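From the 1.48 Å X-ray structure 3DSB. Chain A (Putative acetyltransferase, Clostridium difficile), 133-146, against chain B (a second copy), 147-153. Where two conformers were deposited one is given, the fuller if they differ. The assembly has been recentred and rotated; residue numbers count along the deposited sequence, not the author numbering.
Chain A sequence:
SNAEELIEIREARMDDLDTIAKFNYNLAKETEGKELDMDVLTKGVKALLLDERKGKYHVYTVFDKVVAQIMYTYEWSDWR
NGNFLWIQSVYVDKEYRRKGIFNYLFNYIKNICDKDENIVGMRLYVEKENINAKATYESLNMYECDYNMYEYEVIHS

Chain A (133-146) AKATYESLNMYECD
Chain B (147-153) YNMYEYE

Chain A begins in a helix that includes Ala133(A) to Glu138(A), with phi/psi near -60/-45. A type I turn from Glu138(A) to Asn141(A) follows, and Asn141(A) is left-handed at 66/30. The chain then becomes extended through Tyr143(A) and Glu144(A). Chain B is extended as a strand from Tyr147(B) onward. It pairs antiparallel with the extended part of chain A, while the helix axis passes 10.1 Å from the strand axis at 10° to its direction. The stretches bury 685 Å² in total.

Tyr147(B) lies beyond the reach of chain A. Its backbone is extended, phi/psi -128/149.

Asn148(B) points toward chain A with chi1 m. Its CG lies 3.2 Å from Glu144(A) OE2, but the two side chains form no hydrogen bond. Glu144(A) reaches this position with chi1 and chi2 both t.

Met149(B) is a selenomethionine with rotamers m, t, p, and it is buried. Its O accepts a hydrogen bond from Cys145(A) N at 2.8 Å, nearly straight at 176°. The same O receives a CA-H...O contact from Glu144(A) CA at 3.4 Å. The side chains of Met149(B) and Cys145(A) meet CB to CB at 3.9 Å, an apolar contact. A water accepts from Met149(B) N and lies 2.9 Å from both that N and Cys145(A) O.

Tyr150(B) has the largest area covered, 154 Å². Its chi1 is m and chi2 is -101°. It is paired with Glu144(A) in a non-hydrogen-bonded bridge, CA to CA 4.3 Å, with both side chains on the same sheet face. Glu144(A) CB lies over one ring face, 4.2 Å from the ring centroid, as a CH-pi contact. Tyr137(A), with chi1 m, turns its edge toward the opposite face. The centroids are 5.3 Å apart and the planes meet at 57°. A flat ring suits this slot because both faces are used. Glu138(A) OE2 sits at the ring edge, 3.6 Å from Tyr150(B) CE1. The hydroxyl extends to the helix, with Tyr150(B) OH 3.3 Å from Lys134(A) CB. Tyr150(B) CB packs against Met142(A) CG at 3.8 Å.

Glu151(B) pairs with Tyr143(A) in the hydrogen-bonded bridge, CA to CA 5.5 Å. Their side chains share the other sheet face. Tyr143(A) N donates to Glu151(B) O at 3.0 Å, and Glu151(B) N donates to Tyr143(A) O at 2.9 Å. With chi1 p and chi2 t, Glu151(B) brings its aliphatic CG to 3.5 Å from Cys145(A) SG, while its OE1 is hydrogen-bonded elsewhere in the structure. The small Cys145(A) side chain, chi1 m, is buried here.

Tyr152(B) has chi1 t, and its OH is hydrogen-bonded elsewhere in the structure. Its CD1 lies 3.5 Å from Asn141(A) O, which sits at the ring edge. Its CB is 4.4 Å from CG of Met142(A), a selenomethionine extended with chi1 and chi2 t.

Glu153(B) is exposed. A water bridges its N, at 2.8 Å, to Asn141(A) O, at 2.7 Å.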

# COMPACT_ATOMS: atom_id res chain seq x y z
N ALA A 133 2.67 20.41 -1.67
CA ALA A 133 1.73 19.28 -1.50
C ALA A 133 0.60 19.60 -0.54
O ALA A 133 -0.56 19.37 -0.84
CB ALA A 133 2.47 18.00 -1.02
N LYS A 134 0.93 20.15 0.62
CA LYS A 134 -0.09 20.39 1.63
C LYS A 134 -1.25 21.24 1.11
O LYS A 134 -2.40 20.86 1.25
CB LYS A 134 0.51 21.01 2.89
CG LYS A 134 -0.36 20.83 4.11
CD LYS A 134 0.38 21.26 5.36
CE LYS A 134 -0.56 21.37 6.56
NZ LYS A 134 0.04 22.23 7.64
N ALA A 135 -0.95 22.37 0.49
CA ALA A 135 -1.99 23.27 -0.03
C ALA A 135 -2.77 22.60 -1.15
O ALA A 135 -3.99 22.74 -1.24
CB ALA A 135 -1.38 24.58 -0.53
N THR A 136 -2.05 21.92 -2.04
CA THR A 136 -2.69 21.23 -3.15
C THR A 136 -3.68 20.18 -2.65
O THR A 136 -4.82 20.14 -3.11
CB THR A 136 -1.65 20.58 -4.06
OG1 THR A 136 -0.90 21.62 -4.72
CG2 THR A 136 -2.30 19.67 -5.10
N TYR A 137 -3.24 19.33 -1.73
CA TYR A 137 -4.16 18.29 -1.24
C TYR A 137 -5.27 18.84 -0.36
O TYR A 137 -6.42 18.37 -0.42
CB TYR A 137 -3.41 17.16 -0.54
CG TYR A 137 -2.44 16.50 -1.46
CD1 TYR A 137 -2.80 16.18 -2.78
CD2 TYR A 137 -1.15 16.20 -1.02
CE1 TYR A 137 -1.88 15.59 -3.64
CE2 TYR A 137 -0.23 15.60 -1.86
CZ TYR A 137 -0.60 15.27 -3.16
OH TYR A 137 0.32 14.69 -3.99
N GLU A 138 -4.94 19.82 0.47
CA GLU A 138 -5.98 20.45 1.30
C GLU A 138 -7.12 21.02 0.47
O GLU A 138 -8.28 20.93 0.84
CB GLU A 138 -5.39 21.55 2.15
CG GLU A 138 -5.38 21.20 3.60
CD GLU A 138 -4.11 20.53 4.06
OE1 GLU A 138 -3.54 21.10 5.04
OE2 GLU A 138 -3.71 19.48 3.46
N SER A 139 -6.79 21.59 -0.68
CA SER A 139 -7.84 22.14 -1.55
C SER A 139 -8.73 21.04 -2.13
O SER A 139 -9.84 21.31 -2.64
CB SER A 139 -7.22 22.99 -2.66
OG SER A 139 -6.82 24.24 -2.13
N LEU A 140 -8.24 19.80 -2.08
CA LEU A 140 -9.01 18.64 -2.53
C LEU A 140 -9.62 17.85 -1.35
O LEU A 140 -10.05 16.70 -1.51
CB LEU A 140 -8.13 17.74 -3.39
CG LEU A 140 -7.82 18.35 -4.78
CD1 LEU A 140 -6.52 17.74 -5.29
CD2 LEU A 140 -8.97 18.08 -5.72
N ASN A 141 -9.63 18.46 -0.16
CA ASN A 141 -10.18 17.83 1.04
C ASN A 141 -9.38 16.62 1.50
O ASN A 141 -9.92 15.66 2.07
CB ASN A 141 -11.68 17.50 0.90
CG ASN A 141 -12.54 18.74 0.73
OD1 ASN A 141 -12.18 19.82 1.18
ND2 ASN A 141 -13.67 18.60 0.07
N MSE A 142 -8.08 16.65 1.22
CA MSE A 142 -7.18 15.61 1.66
C MSE A 142 -6.20 16.22 2.68
O MSE A 142 -5.57 17.27 2.41
CB MSE A 142 -6.46 15.04 0.43
CG MSE A 142 -5.84 13.72 0.68
SE MSE A 142 -4.99 13.06 -0.94
CE MSE A 142 -5.28 11.17 -0.61
N TYR A 143 -6.07 15.57 3.83
CA TYR A 143 -5.35 16.17 4.97
C TYR A 143 -4.30 15.25 5.51
O TYR A 143 -4.36 14.02 5.35
CB TYR A 143 -6.32 16.61 6.10
CG TYR A 143 -7.45 17.44 5.56
CD1 TYR A 143 -7.24 18.76 5.23
CD2 TYR A 143 -8.74 16.91 5.37
CE1 TYR A 143 -8.26 19.58 4.71
CE2 TYR A 143 -9.80 17.73 4.83
CZ TYR A 143 -9.52 19.06 4.50
OH TYR A 143 -10.49 19.92 4.00
N GLU A 144 -3.30 15.87 6.10
CA GLU A 144 -2.18 15.10 6.60
C GLU A 144 -2.58 14.15 7.74
O GLU A 144 -3.31 14.55 8.67
CB GLU A 144 -1.11 16.08 7.05
CG GLU A 144 0.14 15.46 7.45
CD GLU A 144 1.24 16.50 7.70
OE1 GLU A 144 0.96 17.73 7.73
OE2 GLU A 144 2.38 16.04 7.85
N CYS A 145 -2.10 12.92 7.68
CA CYS A 145 -2.39 11.84 8.65
C CYS A 145 -1.40 11.85 9.80
O CYS A 145 -0.33 12.45 9.71
CB CYS A 145 -2.22 10.48 7.97
SG CYS A 145 -3.32 10.20 6.63
N ASP A 146 -1.74 11.13 10.86
CA ASP A 146 -0.93 11.13 12.07
C ASP A 146 -0.06 9.88 12.11
O ASP A 146 -0.01 9.19 13.13
CB ASP A 146 -1.87 11.15 13.27
CG ASP A 146 -1.15 11.36 14.56
OD1 ASP A 146 -0.12 12.06 14.60
OD2 ASP A 146 -1.68 10.79 15.53
N TYR B 147 8.59 10.82 4.57
CA TYR B 147 7.30 11.03 3.92
C TYR B 147 6.21 11.43 4.90
O TYR B 147 6.22 11.03 6.07
CB TYR B 147 6.77 9.76 3.28
CG TYR B 147 7.65 9.15 2.24
CD1 TYR B 147 7.81 9.73 0.98
CD2 TYR B 147 8.27 7.94 2.51
CE1 TYR B 147 8.65 9.16 0.03
CE2 TYR B 147 9.08 7.34 1.55
CZ TYR B 147 9.27 7.95 0.33
OH TYR B 147 10.09 7.33 -0.58
N ASN B 148 5.26 12.22 4.40
CA ASN B 148 3.98 12.40 5.09
C ASN B 148 2.89 11.64 4.35
O ASN B 148 2.92 11.55 3.13
CB ASN B 148 3.59 13.89 5.13
CG ASN B 148 4.59 14.71 5.91
OD1 ASN B 148 5.14 14.23 6.91
ND2 ASN B 148 4.88 15.91 5.42
N MSE B 149 1.93 11.09 5.11
CA MSE B 149 0.73 10.51 4.52
C MSE B 149 -0.41 11.51 4.54
O MSE B 149 -0.51 12.34 5.46
CB MSE B 149 0.36 9.24 5.27
CG MSE B 149 1.18 8.06 4.83
SE MSE B 149 0.82 6.48 5.94
CE MSE B 149 -1.03 6.77 6.25
N TYR B 150 -1.25 11.43 3.50
CA TYR B 150 -2.46 12.24 3.42
C TYR B 150 -3.65 11.32 3.19
O TYR B 150 -3.50 10.25 2.57
CB TYR B 150 -2.40 13.23 2.24
CG TYR B 150 -1.53 14.43 2.57
CD1 TYR B 150 -2.10 15.64 2.94
CD2 TYR B 150 -0.14 14.35 2.50
CE1 TYR B 150 -1.32 16.75 3.28
CE2 TYR B 150 0.66 15.45 2.84
CZ TYR B 150 0.05 16.65 3.22
OH TYR B 150 0.81 17.78 3.54
N GLU B 151 -4.84 11.74 3.63
CA GLU B 151 -6.03 10.92 3.38
C GLU B 151 -7.25 11.78 3.15
O GLU B 151 -7.38 12.90 3.70
CB GLU B 151 -6.26 9.91 4.50
CG GLU B 151 -6.72 10.44 5.80
CD GLU B 151 -6.75 9.36 6.87
OE1 GLU B 151 -6.75 8.14 6.50
OE2 GLU B 151 -6.80 9.73 8.08
N TYR B 152 -8.13 11.23 2.31
CA TYR B 152 -9.45 11.78 2.07
C TYR B 152 -10.43 10.86 2.79
O TYR B 152 -10.39 9.63 2.60
CB TYR B 152 -9.72 11.75 0.57
CG TYR B 152 -11.15 12.01 0.17
CD1 TYR B 152 -11.76 13.24 0.42
CD2 TYR B 152 -11.89 11.02 -0.50
CE1 TYR B 152 -13.08 13.46 0.07
CE2 TYR B 152 -13.22 11.24 -0.88
CZ TYR B 152 -13.79 12.47 -0.61
OH TYR B 152 -15.10 12.69 -0.98
N GLU B 153 -11.32 11.45 3.60
CA GLU B 153 -12.27 10.64 4.35
C GLU B 153 -13.46 10.39 3.44
O GLU B 153 -14.15 11.32 2.97
CB GLU B 153 -12.64 11.30 5.69
CG GLU B 153 -11.41 11.47 6.62
CD GLU B 153 -10.77 10.15 7.03
OE1 GLU B 153 -11.45 9.09 7.08
OE2 GLU B 153 -9.56 10.18 7.31
O HOH W 1 -11.29 14.26 3.93
O HOH W 2 1.65 11.24 8.04